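Local atomic coordinates of protein argonaute (Aquifex aeolicus, PDB entry 1YVU), a protein that cleaves target RNA as a DNA-guided endonuclease, using short single-stranded DNA guides to select complementary strands and divalent metal ions for the cut. Residues Gly572-Asp577 with Leu593-Ile598; Thr512-Ala517 with Leu533-Ala538; Leu6-Arg11 with Leu154-Leu159; Val193-Asp198 with Val243-Tyr248. All blocks are in the same frame, centred on the assembly; numbering follows the deposited sequence.

Contact 1: Gly572-Asp577 with Leu593-Ile598; sequences GRLYRD and LELLEI
E597 presses its side chain against the backbone of G572-L574, while L574 meets L595 further back along the same strand. The two segments belong to one beta-alpha-beta unit of the RNase H fold of the PIWI domain: strand 565-570 ends, the loop 572-575 leads into helix 576-589, and strand 592-599 returns. E597 CB sits 3.9 Å from G572 O. CG, anti to the carbonyl carbon, comes within 3.5 Å of L574 N, and the chain then runs extended (chi2 -179°), which brings CD to 3.9 Å from R573 CA. At the tip OE2 lies 3.5 Å from L574 N, while OE1 is the oxygen nearer the R573 guanidinium. The salt bridge there is long, with R573 NH1 3.8 Å from E597 OE1, and OE1 lies well out of the guanidinium plane. The planes of the two groups stand 76° apart, and the attraction is one of charge without a directed N-H. A weak, long ion pair to R644 gives E597 OE2 a second positive neighbour. No hydrogen bond spans the segments. G572 lies beside D571, a metal ligand by similarity, and close to the bound calcium ion. L574 and L595 cross at about a right angle; both also touch F582, L574 touches V646, and L574 CD1 is 3.8 Å from L595 CB.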
loop_
_atom_site.group_PDB
_atom_site.type_symbol
_atom_site.label_atom_id
_atom_site.label_comp_id
_atom_site.label_asym_id
_atom_site.label_seq_id
_atom_site.Cartn_x
_atom_site.Cartn_y
_atom_site.Cartn_z
ATOM N N GLY A 572 6.832 1.186 4.057
ATOM C CA GLY A 572 5.609 1.173 4.819
ATOM C C GLY A 572 5.702 2.171 5.915
ATOM O O GLY A 572 6.327 3.224 5.773
ATOM N N ARG A 573 4.994 1.838 6.986
ATOM C CA ARG A 573 4.995 2.627 8.191
ATOM C C ARG A 573 6.145 2.023 9.006
ATOM O O ARG A 573 6.305 0.797 9.073
ATOM C CB ARG A 573 3.638 2.538 8.944
ATOM C CG ARG A 573 2.548 3.565 8.513
ATOM C CD ARG A 573 1.575 3.967 9.678
ATOM N NE ARG A 573 0.553 4.980 9.320
ATOM C CZ ARG A 573 0.463 6.216 9.833
ATOM N NH1 ARG A 573 1.336 6.649 10.735
ATOM N NH2 ARG A 573 -0.543 7.009 9.474
ATOM N N LEU A 574 7.027 2.889 9.483
ATOM C CA LEU A 574 8.155 2.492 10.308
ATOM C C LEU A 574 7.628 2.057 11.674
ATOM O O LEU A 574 7.065 2.877 12.413
ATOM C CB LEU A 574 9.063 3.695 10.510
ATOM C CG LEU A 574 10.295 3.887 9.665
ATOM C CD1 LEU A 574 10.756 5.302 9.791
ATOM C CD2 LEU A 574 11.359 2.926 10.105
ATOM N N TYR A 575 7.792 0.779 12.005
ATOM C CA TYR A 575 7.352 0.259 13.303
ATOM C C TYR A 575 8.322 0.788 14.340
ATOM O O TYR A 575 9.491 0.986 14.030
ATOM C CB TYR A 575 7.351 -1.268 13.302
ATOM C CG TYR A 575 6.453 -1.869 12.230
ATOM C CD1 TYR A 575 6.971 -2.221 10.965
ATOM C CD2 TYR A 575 5.077 -2.086 12.468
ATOM C CE1 TYR A 575 6.151 -2.773 9.960
ATOM C CE2 TYR A 575 4.240 -2.645 11.463
ATOM C CZ TYR A 575 4.793 -2.985 10.211
ATOM O OH TYR A 575 4.019 -3.544 9.212
ATOM N N ARG A 576 7.812 1.081 15.537
ATOM C CA ARG A 576 8.580 1.627 16.672
ATOM C C ARG A 576 9.955 0.972 16.889
ATOM O O ARG A 576 10.937 1.646 17.206
ATOM C CB ARG A 576 7.719 1.505 17.929
ATOM C CG ARG A 576 8.266 2.134 19.192
ATOM C CD ARG A 576 8.192 1.100 20.312
ATOM N NE ARG A 576 8.363 1.667 21.648
ATOM C CZ ARG A 576 7.855 1.138 22.761
ATOM N NH1 ARG A 576 7.134 0.016 22.716
ATOM N NH2 ARG A 576 8.060 1.740 23.928
ATOM N N ASP A 577 10.004 -0.327 16.596
ATOM C CA ASP A 577 11.192 -1.186 16.709
ATOM C C ASP A 577 12.257 -0.799 15.708
ATOM O O ASP A 577 13.450 -0.820 16.007
ATOM C CB ASP A 577 10.820 -2.644 16.416
ATOM C CG ASP A 577 9.574 -3.086 17.135
ATOM O OD1 ASP A 577 9.710 -3.924 18.055
ATOM O OD2 ASP A 577 8.472 -2.594 16.769
ATOM N N LEU A 593 21.099 10.671 10.554
ATOM C CA LEU A 593 19.901 10.036 10.053
ATOM C C LEU A 593 18.680 10.896 9.826
ATOM O O LEU A 593 18.387 11.816 10.598
ATOM C CB LEU A 593 19.496 8.920 10.986
ATOM C CG LEU A 593 19.702 7.483 10.511
ATOM C CD1 LEU A 593 21.159 7.153 10.278
ATOM C CD2 LEU A 593 19.157 6.589 11.589
ATOM N N GLU A 594 17.980 10.559 8.740
ATOM C CA GLU A 594 16.726 11.169 8.307
ATOM C C GLU A 594 15.850 9.965 7.968
ATOM O O GLU A 594 16.208 9.150 7.103
ATOM C CB GLU A 594 16.890 12.003 7.036
ATOM C CG GLU A 594 17.955 13.080 7.036
ATOM C CD GLU A 594 17.565 14.379 7.740
ATOM O OE1 GLU A 594 16.400 14.837 7.612
ATOM O OE2 GLU A 594 18.465 14.974 8.382
ATOM N N LEU A 595 14.760 9.812 8.718
ATOM C CA LEU A 595 13.817 8.714 8.522
ATOM C C LEU A 595 12.498 9.150 7.939
ATOM O O LEU A 595 11.806 10.026 8.489
ATOM C CB LEU A 595 13.527 7.972 9.827
ATOM C CG LEU A 595 14.684 7.302 10.563
ATOM C CD1 LEU A 595 14.146 6.623 11.819
ATOM C CD2 LEU A 595 15.417 6.322 9.661
ATOM N N LEU A 596 12.159 8.555 6.803
ATOM C CA LEU A 596 10.900 8.853 6.145
ATOM C C LEU A 596 10.066 7.609 5.954
ATOM O O LEU A 596 10.593 6.535 5.667
ATOM C CB LEU A 596 11.110 9.500 4.777
ATOM C CG LEU A 596 12.032 10.705 4.643
ATOM C CD1 LEU A 596 11.887 11.260 3.285
ATOM C CD2 LEU A 596 11.668 11.743 5.621
ATOM N N GLU A 597 8.766 7.766 6.177
ATOM C CA GLU A 597 7.760 6.725 5.978
ATOM C C GLU A 597 7.157 7.137 4.624
ATOM O O GLU A 597 7.038 8.342 4.355
ATOM C CB GLU A 597 6.635 6.881 7.001
ATOM C CG GLU A 597 6.699 6.126 8.314
ATOM C CD GLU A 597 5.451 6.419 9.197
ATOM O OE1 GLU A 597 4.573 7.201 8.752
ATOM O OE2 GLU A 597 5.339 5.875 10.334
ATOM N N ILE A 598 6.851 6.173 3.749
ATOM C CA ILE A 598 6.223 6.506 2.452
ATOM C C ILE A 598 4.930 5.719 2.322
ATOM O O ILE A 598 4.938 4.544 1.992
ATOM C CB ILE A 598 7.183 6.339 1.218
ATOM C CG1 ILE A 598 8.248 7.442 1.246
ATOM C CG2 ILE A 598 6.399 6.455 -0.105
ATOM C CD1 ILE A 598 9.294 7.304 0.205
#

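Contact 2: Thr512-Ala517 with Leu533-Ala538; sequences TVNAVA and LTSYPA
N514 reaches over to S535 although its CB points away: chi1 (-167°) sets CG anti to the backbone N, and from there OD1 lies 3.2 Å from S535 OG. OD1 takes a weak hydrogen bond from this hydroxyl and another weak one from its neighbour A515 N. An alanine here would probably leave S535 OG without this acceptor and A515 N with its weak bond to Y536 O alone in this contact. V516 also spreads both branches: CG1, anti to the backbone N, meets L533 CD1 at 3.6 Å, while CG2 turns to S535 OG. Backbone bonds join the strands in the beta hairpin 515-522/528-536 of the RNase H fold, whose short segments 515-517 and 533-536 run antiparallel at 160°. Y536 N to A515 O (2.6 Å) and the reciprocal pair of A517 with T534 fix the register. On the face carrying A515, A517, T534 and Y536, A517 CB lies in the plane of the Y536 ring, at its edge, 3.7 Å from Y536 CE1, and T534 CG2 rests over one face near the rim. Helix 542-557 covers this face through L543 and A547, whereas M689 and L690 of helix 682-690 pack on V516.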
loop_
_atom_site.group_PDB
_atom_site.type_symbol
_atom_site.label_atom_id
_atom_site.label_comp_id
_atom_site.label_asym_id
_atom_site.label_seq_id
_atom_site.Cartn_x
_atom_site.Cartn_y
_atom_site.Cartn_z
ATOM N N THR A 512 6.740 -13.914 14.585
ATOM C CA THR A 512 7.332 -13.992 13.238
ATOM C C THR A 512 8.199 -15.197 12.869
ATOM O O THR A 512 9.270 -15.438 13.453
ATOM C CB THR A 512 8.139 -12.702 12.872
ATOM O OG1 THR A 512 7.439 -11.525 13.296
ATOM C CG2 THR A 512 8.344 -12.615 11.372
ATOM N N VAL A 513 7.757 -15.847 11.793
ATOM C CA VAL A 513 8.385 -17.022 11.206
ATOM C C VAL A 513 9.432 -16.607 10.150
ATOM O O VAL A 513 10.631 -16.553 10.445
ATOM C CB VAL A 513 7.281 -17.940 10.608
ATOM C CG1 VAL A 513 7.876 -19.153 9.863
ATOM C CG2 VAL A 513 6.374 -18.408 11.725
ATOM N N ASN A 514 8.973 -16.324 8.932
ATOM C CA ASN A 514 9.858 -15.911 7.853
ATOM C C ASN A 514 9.729 -14.397 7.618
ATOM O O ASN A 514 8.679 -13.795 7.903
ATOM C CB ASN A 514 9.557 -16.722 6.580
ATOM C CG ASN A 514 10.647 -16.578 5.499
ATOM O OD1 ASN A 514 11.769 -16.108 5.756
ATOM N ND2 ASN A 514 10.311 -17.002 4.279
ATOM N N ALA A 515 10.839 -13.814 7.152
ATOM C CA ALA A 515 10.983 -12.384 6.844
ATOM C C ALA A 515 12.035 -12.149 5.772
ATOM O O ALA A 515 13.062 -12.816 5.733
ATOM C CB ALA A 515 11.367 -11.587 8.096
ATOM N N VAL A 516 11.756 -11.188 4.903
ATOM C CA VAL A 516 12.647 -10.798 3.820
ATOM C C VAL A 516 12.809 -9.272 3.894
ATOM O O VAL A 516 11.810 -8.542 4.049
ATOM C CB VAL A 516 12.049 -11.181 2.414
ATOM C CG1 VAL A 516 12.956 -10.695 1.294
ATOM C CG2 VAL A 516 11.853 -12.698 2.284
ATOM N N ALA A 517 14.058 -8.807 3.757
ATOM C CA ALA A 517 14.395 -7.375 3.758
ATOM C C ALA A 517 15.021 -6.990 2.439
ATOM O O ALA A 517 15.964 -7.653 1.980
ATOM C CB ALA A 517 15.380 -7.033 4.879
ATOM N N LEU A 533 19.229 -7.977 -0.657
ATOM C CA LEU A 533 18.045 -8.774 -0.478
ATOM C C LEU A 533 18.393 -9.996 0.359
ATOM O O LEU A 533 19.218 -10.800 -0.059
ATOM C CB LEU A 533 17.543 -9.154 -1.862
ATOM C CG LEU A 533 16.265 -9.945 -2.094
ATOM C CD1 LEU A 533 15.098 -9.354 -1.337
ATOM C CD2 LEU A 533 15.974 -9.958 -3.595
ATOM N N THR A 534 17.812 -10.100 1.557
ATOM C CA THR A 534 18.080 -11.225 2.442
ATOM C C THR A 534 16.800 -11.717 3.050
ATOM O O THR A 534 15.920 -10.922 3.397
ATOM C CB THR A 534 18.922 -10.827 3.670
ATOM O OG1 THR A 534 19.873 -9.840 3.307
ATOM C CG2 THR A 534 19.676 -12.021 4.265
ATOM N N SER A 535 16.738 -13.040 3.216
ATOM C CA SER A 535 15.627 -13.703 3.888
ATOM C C SER A 535 16.207 -13.914 5.283
ATOM O O SER A 535 17.397 -14.195 5.428
ATOM C CB SER A 535 15.317 -15.048 3.244
ATOM O OG SER A 535 13.977 -15.462 3.487
ATOM N N TYR A 536 15.389 -13.701 6.307
ATOM C CA TYR A 536 15.832 -13.833 7.682
ATOM C C TYR A 536 15.052 -14.901 8.453
ATOM O O TYR A 536 13.843 -15.062 8.201
ATOM C CB TYR A 536 15.704 -12.471 8.382
ATOM C CG TYR A 536 16.755 -11.448 8.020
ATOM C CD1 TYR A 536 16.452 -10.373 7.163
ATOM C CD2 TYR A 536 18.070 -11.556 8.530
ATOM C CE1 TYR A 536 17.434 -9.434 6.823
ATOM C CE2 TYR A 536 19.066 -10.627 8.199
ATOM C CZ TYR A 536 18.744 -9.573 7.353
ATOM O OH TYR A 536 19.715 -8.646 7.092
ATOM N N PRO A 537 15.722 -15.645 9.385
ATOM C CA PRO A 537 15.108 -16.726 10.221
ATOM C C PRO A 537 14.092 -16.235 11.280
ATOM O O PRO A 537 13.699 -15.069 11.296
ATOM C CB PRO A 537 16.332 -17.364 10.904
ATOM C CG PRO A 537 17.447 -17.083 9.989
ATOM C CD PRO A 537 17.190 -15.664 9.568
ATOM N N ALA A 538 13.712 -17.136 12.195
ATOM C CA ALA A 538 12.746 -16.803 13.249
ATOM C C ALA A 538 13.283 -16.469 14.641
ATOM O O ALA A 538 13.637 -17.370 15.411
ATOM C CB ALA A 538 11.665 -17.909 13.343
#

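Contact 3: Leu6-Arg11 with Leu154-Leu159; sequences LLNLYR and LLHLDL
L9 and H156, and R11 and L154, face each other as non-hydrogen-bonded pairs of two antiparallel strands, with Y10 and L155 as the hydrogen-bonded pair between them. Backbone bonds come first. L155 N gives Y10 O a bond of 2.7 Å that is nearly straight at 174°, Y10 N returns one to L155 O at 3.1 Å, and L157 N reaches N8 O at 3.1 Å. Apolar packing gathers on the face of L9, R11, L154 and H156. L154 CG is anti to the carbonyl carbon (chi1 -52°); from there CD1 lies 4.0 Å from L9 CB and CD2 touches the aliphatic CG of R11. L9 CD2 meets H156 CB at 4.0 Å. On the other face L155 O approaches the edge of the Y10 ring, 3.6 Å from its CD1. Polar ends then tie outward: Y10 OH bonds to E309, H156 NE2 to N602 O, and R11 makes a cation-pi contact with Y152. D158 OD1 accepts L159 N at 2.8 Å and also pairs with R605, so one oxygen serves two partners. An alanine here would probably leave R605 without its carboxylate mate and L159 N without this acceptor. The whole is an antiparallel sheet shared by the N-terminal domain and the two linkers, in which strand 9-14 lies between strand 153-165 of linker L1 and strand 303-305 of linker L2.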
loop_
_atom_site.group_PDB
_atom_site.type_symbol
_atom_site.label_atom_id
_atom_site.label_comp_id
_atom_site.label_asym_id
_atom_site.label_seq_id
_atom_site.Cartn_x
_atom_site.Cartn_y
_atom_site.Cartn_z
ATOM N N LEU A 6 -8.048 20.898 -5.200
ATOM C CA LEU A 6 -8.851 20.520 -4.041
ATOM C C LEU A 6 -8.538 19.137 -3.498
ATOM O O LEU A 6 -8.067 18.284 -4.237
ATOM C CB LEU A 6 -10.340 20.578 -4.382
ATOM C CG LEU A 6 -10.969 21.844 -4.927
ATOM C CD1 LEU A 6 -12.473 21.656 -4.921
ATOM C CD2 LEU A 6 -10.618 22.986 -4.069
ATOM N N LEU A 7 -8.799 18.943 -2.197
ATOM C CA LEU A 7 -8.588 17.675 -1.498
ATOM C C LEU A 7 -9.761 17.330 -0.574
ATOM O O LEU A 7 -10.407 18.237 -0.016
ATOM C CB LEU A 7 -7.347 17.710 -0.605
ATOM C CG LEU A 7 -5.897 17.802 -1.075
ATOM C CD1 LEU A 7 -5.391 19.202 -0.797
ATOM C CD2 LEU A 7 -5.010 16.828 -0.362
ATOM N N ASN A 8 -9.854 16.018 -0.272
ATOM C CA ASN A 8 -10.827 15.342 0.617
ATOM C C ASN A 8 -10.738 15.830 2.044
ATOM O O ASN A 8 -11.061 15.061 2.969
ATOM C CB ASN A 8 -10.435 13.869 0.795
ATOM C CG ASN A 8 -10.564 13.065 -0.425
ATOM O OD1 ASN A 8 -11.609 12.477 -0.680
ATOM N ND2 ASN A 8 -9.480 12.962 -1.160
ATOM N N LEU A 9 -10.175 17.018 2.255
ATOM C CA LEU A 9 -9.984 17.551 3.607
ATOM C C LEU A 9 -10.891 18.702 3.926
ATOM O O LEU A 9 -10.977 19.630 3.155
ATOM C CB LEU A 9 -8.527 17.956 3.807
ATOM C CG LEU A 9 -7.490 16.866 3.518
ATOM C CD1 LEU A 9 -6.140 17.445 3.251
ATOM C CD2 LEU A 9 -7.457 15.895 4.639
ATOM N N TYR A 10 -11.606 18.609 5.040
ATOM C CA TYR A 10 -12.537 19.648 5.454
ATOM C C TYR A 10 -12.346 19.953 6.930
ATOM O O TYR A 10 -12.382 19.019 7.746
ATOM C CB TYR A 10 -13.970 19.144 5.300
ATOM C CG TYR A 10 -14.329 18.621 3.947
ATOM C CD1 TYR A 10 -14.121 17.259 3.614
ATOM C CD2 TYR A 10 -14.830 19.489 2.965
ATOM C CE1 TYR A 10 -14.393 16.783 2.295
ATOM C CE2 TYR A 10 -15.120 19.033 1.663
ATOM C CZ TYR A 10 -14.887 17.684 1.326
ATOM O OH TYR A 10 -15.078 17.277 0.025
ATOM N N ARG A 11 -12.272 21.251 7.283
ATOM C CA ARG A 11 -12.106 21.692 8.678
ATOM C C ARG A 11 -13.269 21.202 9.479
ATOM O O ARG A 11 -14.402 21.399 9.096
ATOM C CB ARG A 11 -12.014 23.211 8.826
ATOM C CG ARG A 11 -10.703 23.759 8.347
ATOM C CD ARG A 11 -10.405 25.196 8.775
ATOM N NE ARG A 11 -9.025 25.557 8.406
ATOM C CZ ARG A 11 -8.563 26.797 8.232
ATOM N NH1 ARG A 11 -9.361 27.847 8.397
ATOM N NH2 ARG A 11 -7.293 26.981 7.867
ATOM N N LEU A 154 -8.750 18.190 10.370
ATOM C CA LEU A 154 -9.382 18.002 9.070
ATOM C C LEU A 154 -10.084 16.661 8.982
ATOM O O LEU A 154 -9.550 15.640 9.434
ATOM C CB LEU A 154 -8.343 18.075 7.951
ATOM C CG LEU A 154 -7.438 19.300 7.969
ATOM C CD1 LEU A 154 -6.333 19.206 6.959
ATOM C CD2 LEU A 154 -8.301 20.548 7.778
ATOM N N LEU A 155 -11.307 16.650 8.466
ATOM C CA LEU A 155 -11.951 15.381 8.298
ATOM C C LEU A 155 -11.581 14.960 6.912
ATOM O O LEU A 155 -11.798 15.685 5.932
ATOM C CB LEU A 155 -13.460 15.414 8.461
ATOM C CG LEU A 155 -14.145 14.053 8.228
ATOM C CD1 LEU A 155 -13.740 13.003 9.261
ATOM C CD2 LEU A 155 -15.623 14.249 8.252
ATOM N N HIS A 156 -10.810 13.884 6.904
ATOM C CA HIS A 156 -10.384 13.243 5.691
ATOM C C HIS A 156 -11.519 12.252 5.439
ATOM O O HIS A 156 -11.756 11.342 6.258
ATOM C CB HIS A 156 -9.064 12.512 5.909
ATOM C CG HIS A 156 -8.718 11.546 4.824
ATOM N ND1 HIS A 156 -9.342 11.553 3.595
ATOM C CD2 HIS A 156 -7.865 10.495 4.810
ATOM C CE1 HIS A 156 -8.903 10.537 2.871
ATOM N NE2 HIS A 156 -8.003 9.884 3.584
ATOM N N LEU A 157 -12.222 12.472 4.326
ATOM C CA LEU A 157 -13.333 11.620 3.940
ATOM C C LEU A 157 -13.244 11.129 2.502
ATOM O O LEU A 157 -13.107 11.913 1.564
ATOM C CB LEU A 157 -14.647 12.350 4.199
ATOM C CG LEU A 157 -16.024 11.800 3.812
ATOM C CD1 LEU A 157 -16.241 10.357 4.188
ATOM C CD2 LEU A 157 -17.028 12.659 4.518
ATOM N N ASP A 158 -13.356 9.818 2.348
ATOM C CA ASP A 158 -13.293 9.202 1.038
ATOM C C ASP A 158 -14.397 8.164 0.878
ATOM O O ASP A 158 -15.065 7.779 1.848
ATOM C CB ASP A 158 -11.916 8.544 0.825
ATOM C CG ASP A 158 -11.421 8.633 -0.625
ATOM O OD1 ASP A 158 -12.244 8.649 -1.576
ATOM O OD2 ASP A 158 -10.184 8.688 -0.794
ATOM N N LEU A 159 -14.553 7.729 -0.376
ATOM C CA LEU A 159 -15.519 6.726 -0.803
ATOM C C LEU A 159 -14.826 5.776 -1.766
ATOM O O LEU A 159 -14.374 6.172 -2.841
ATOM C CB LEU A 159 -16.710 7.386 -1.501
ATOM C CG LEU A 159 -17.803 6.412 -1.911
ATOM C CD1 LEU A 159 -18.648 6.032 -0.717
ATOM C CD2 LEU A 159 -18.648 7.055 -2.949
#

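Contact 4: Val193-Asp198 with Val243-Tyr248; sequences VGRVQD and VLEKGY
A classic beta bulge in the PAZ domain sets Q197 and D198 together against V243, where antiparallel strands 194-201 and 240-244 pair. V243 O takes two backbone donors, Q197 N at 3.0 Å and, weakly, D198 N at 3.3 Å, while V243 N gives D198 O a bond of 2.8 Å that is almost straight (177°). The register thereby shifts by one between V196 and D198. On the R195-E245 side of the bulge the pairing rests on a weak bond from E245 N to R195 O. The side chain of E245 then folds over the other strand: chi2 (-167°) extends the chain to CD, beside R195 N, and from there OE2 lies 3.2 Å from G194 CA and OE1 3.5 Å from R195 CB. The R195 guanidinium lies near R182 and R184, and E245 OE1, 5.1 Å from R195 NE, would probably temper that positive cluster without forming a bond. The side chain of R195 comes within about 7 Å of the side chain of D683 of the calcium site. L244 CD2 lies 4.0 Å from V196 CA, and L244 and V196 both pack on V185. In the five-stranded antiparallel sheet, strand 194-201 has strand 184-187 as its other neighbour, strand 240-244 is flanked by 249-251, and Q197 extends to R508 and D509 of the PIWI domain.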
loop_
_atom_site.group_PDB
_atom_site.type_symbol
_atom_site.label_atom_id
_atom_site.label_comp_id
_atom_site.label_asym_id
_atom_site.label_seq_id
_atom_site.Cartn_x
_atom_site.Cartn_y
_atom_site.Cartn_z
ATOM N N VAL A 193 -10.389 -6.349 6.964
ATOM C CA VAL A 193 -9.989 -7.226 5.863
ATOM C C VAL A 193 -8.698 -7.938 6.300
ATOM O O VAL A 193 -7.744 -7.292 6.766
ATOM C CB VAL A 193 -9.768 -6.439 4.513
ATOM C CG1 VAL A 193 -9.080 -7.308 3.445
ATOM C CG2 VAL A 193 -11.095 -5.942 3.978
ATOM N N GLY A 194 -8.717 -9.268 6.176
ATOM C CA GLY A 194 -7.584 -10.105 6.532
ATOM C C GLY A 194 -7.429 -11.265 5.565
ATOM O O GLY A 194 -8.371 -11.582 4.835
ATOM N N ARG A 195 -6.241 -11.870 5.531
ATOM C CA ARG A 195 -5.965 -13.006 4.638
ATOM C C ARG A 195 -6.153 -14.310 5.369
ATOM O O ARG A 195 -5.698 -14.449 6.496
ATOM C CB ARG A 195 -4.542 -12.973 4.063
ATOM C CG ARG A 195 -4.225 -11.860 3.093
ATOM C CD ARG A 195 -3.025 -12.228 2.238
ATOM N NE ARG A 195 -2.504 -11.095 1.474
ATOM C CZ ARG A 195 -1.268 -11.022 0.974
ATOM N NH1 ARG A 195 -0.403 -12.023 1.141
ATOM N NH2 ARG A 195 -0.873 -9.919 0.351
ATOM N N VAL A 196 -6.748 -15.286 4.688
ATOM C CA VAL A 196 -7.016 -16.609 5.266
ATOM C C VAL A 196 -5.739 -17.387 5.574
ATOM O O VAL A 196 -4.858 -17.528 4.716
ATOM C CB VAL A 196 -7.941 -17.464 4.347
ATOM C CG1 VAL A 196 -8.250 -18.798 4.980
ATOM C CG2 VAL A 196 -9.240 -16.749 4.083
ATOM N N GLN A 197 -5.661 -17.876 6.813
ATOM C CA GLN A 197 -4.521 -18.657 7.282
ATOM C C GLN A 197 -4.852 -20.152 7.409
ATOM O O GLN A 197 -4.144 -20.993 6.830
ATOM C CB GLN A 197 -4.000 -18.103 8.620
ATOM C CG GLN A 197 -2.698 -18.774 9.082
ATOM C CD GLN A 197 -2.099 -18.211 10.359
ATOM O OE1 GLN A 197 -2.595 -17.236 10.962
ATOM N NE2 GLN A 197 -1.006 -18.832 10.778
ATOM N N ASP A 198 -5.903 -20.459 8.184
ATOM C CA ASP A 198 -6.367 -21.836 8.448
ATOM C C ASP A 198 -7.887 -22.002 8.364
ATOM O O ASP A 198 -8.640 -21.133 8.814
ATOM C CB ASP A 198 -5.927 -22.289 9.851
ATOM C CG ASP A 198 -4.745 -23.264 9.835
ATOM O OD1 ASP A 198 -4.010 -23.362 8.822
ATOM O OD2 ASP A 198 -4.548 -23.933 10.874
ATOM N N VAL A 243 -9.570 -19.022 10.480
ATOM C CA VAL A 243 -8.617 -18.285 11.314
ATOM C C VAL A 243 -7.857 -17.311 10.405
ATOM O O VAL A 243 -7.297 -17.704 9.374
ATOM C CB VAL A 243 -7.619 -19.227 12.065
ATOM C CG1 VAL A 243 -6.813 -18.427 13.107
ATOM C CG2 VAL A 243 -8.365 -20.357 12.751
ATOM N N LEU A 244 -7.895 -16.034 10.769
ATOM C CA LEU A 244 -7.228 -14.999 9.997
ATOM C C LEU A 244 -5.842 -14.621 10.535
ATOM O O LEU A 244 -5.478 -15.010 11.648
ATOM C CB LEU A 244 -8.147 -13.783 9.833
ATOM C CG LEU A 244 -9.542 -14.028 9.217
ATOM C CD1 LEU A 244 -10.245 -12.705 8.977
ATOM C CD2 LEU A 244 -9.461 -14.777 7.906
ATOM N N GLU A 245 -5.085 -13.880 9.717
ATOM C CA GLU A 245 -3.700 -13.457 9.976
ATOM C C GLU A 245 -3.238 -13.102 11.376
ATOM O O GLU A 245 -2.383 -13.795 11.959
ATOM C CB GLU A 245 -3.282 -12.339 9.022
ATOM C CG GLU A 245 -4.386 -11.413 8.523
ATOM C CD GLU A 245 -3.937 -10.548 7.345
ATOM O OE1 GLU A 245 -3.039 -10.953 6.550
ATOM O OE2 GLU A 245 -4.519 -9.453 7.204
ATOM N N LYS A 246 -3.845 -12.053 11.924
ATOM C CA LYS A 246 -3.520 -11.555 13.254
ATOM C C LYS A 246 -3.930 -12.567 14.351
ATOM O O LYS A 246 -3.256 -12.681 15.388
ATOM C CB LYS A 246 -4.152 -10.162 13.432
ATOM C CG LYS A 246 -3.828 -9.142 12.275
ATOM C CD LYS A 246 -4.641 -7.808 12.357
ATOM C CE LYS A 246 -4.306 -6.854 11.203
ATOM N NZ LYS A 246 -5.176 -5.639 11.195
ATOM N N GLY A 247 -4.948 -13.376 14.038
ATOM C CA GLY A 247 -5.441 -14.394 14.956
ATOM C C GLY A 247 -6.950 -14.584 14.959
ATOM O O GLY A 247 -7.420 -15.726 15.115
ATOM N N TYR A 248 -7.680 -13.465 14.803
ATOM C CA TYR A 248 -9.158 -13.341 14.784
ATOM C C TYR A 248 -9.899 -14.512 14.111
ATOM O O TYR A 248 -9.676 -14.789 12.928
ATOM C CB TYR A 248 -9.571 -12.044 14.046
ATOM C CG TYR A 248 -9.029 -10.708 14.567
ATOM C CD1 TYR A 248 -7.644 -10.488 14.718
ATOM C CD2 TYR A 248 -9.900 -9.639 14.885
ATOM C CE1 TYR A 248 -7.126 -9.230 15.180
ATOM C CE2 TYR A 248 -9.386 -8.354 15.346
ATOM C CZ TYR A 248 -8.001 -8.175 15.490
ATOM O OH TYR A 248 -7.467 -6.991 15.928
#

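In the fold
From the N terminus, contact 3 closes the first and longest loop, 142 residues between segments 6-11 and 154-159, tying the N-terminal domain to linker L1. Contact 4 follows within the PAZ domain, closing 44 residues that are largely helical. Contacts 2 and 1 come last, each closing 15 residues in the PIWI domain: contact 2 across a hairpin, contact 1 across a helix and the strand that returns from it. All four are in series, so none nests in or crosses another. Contacts 2 and 4 come nearest, with atoms about 7 Å apart across the PIWI-PAZ boundary, while contacts 2 and 3, centres 38 Å apart, lie on opposite sides of the chain's centre.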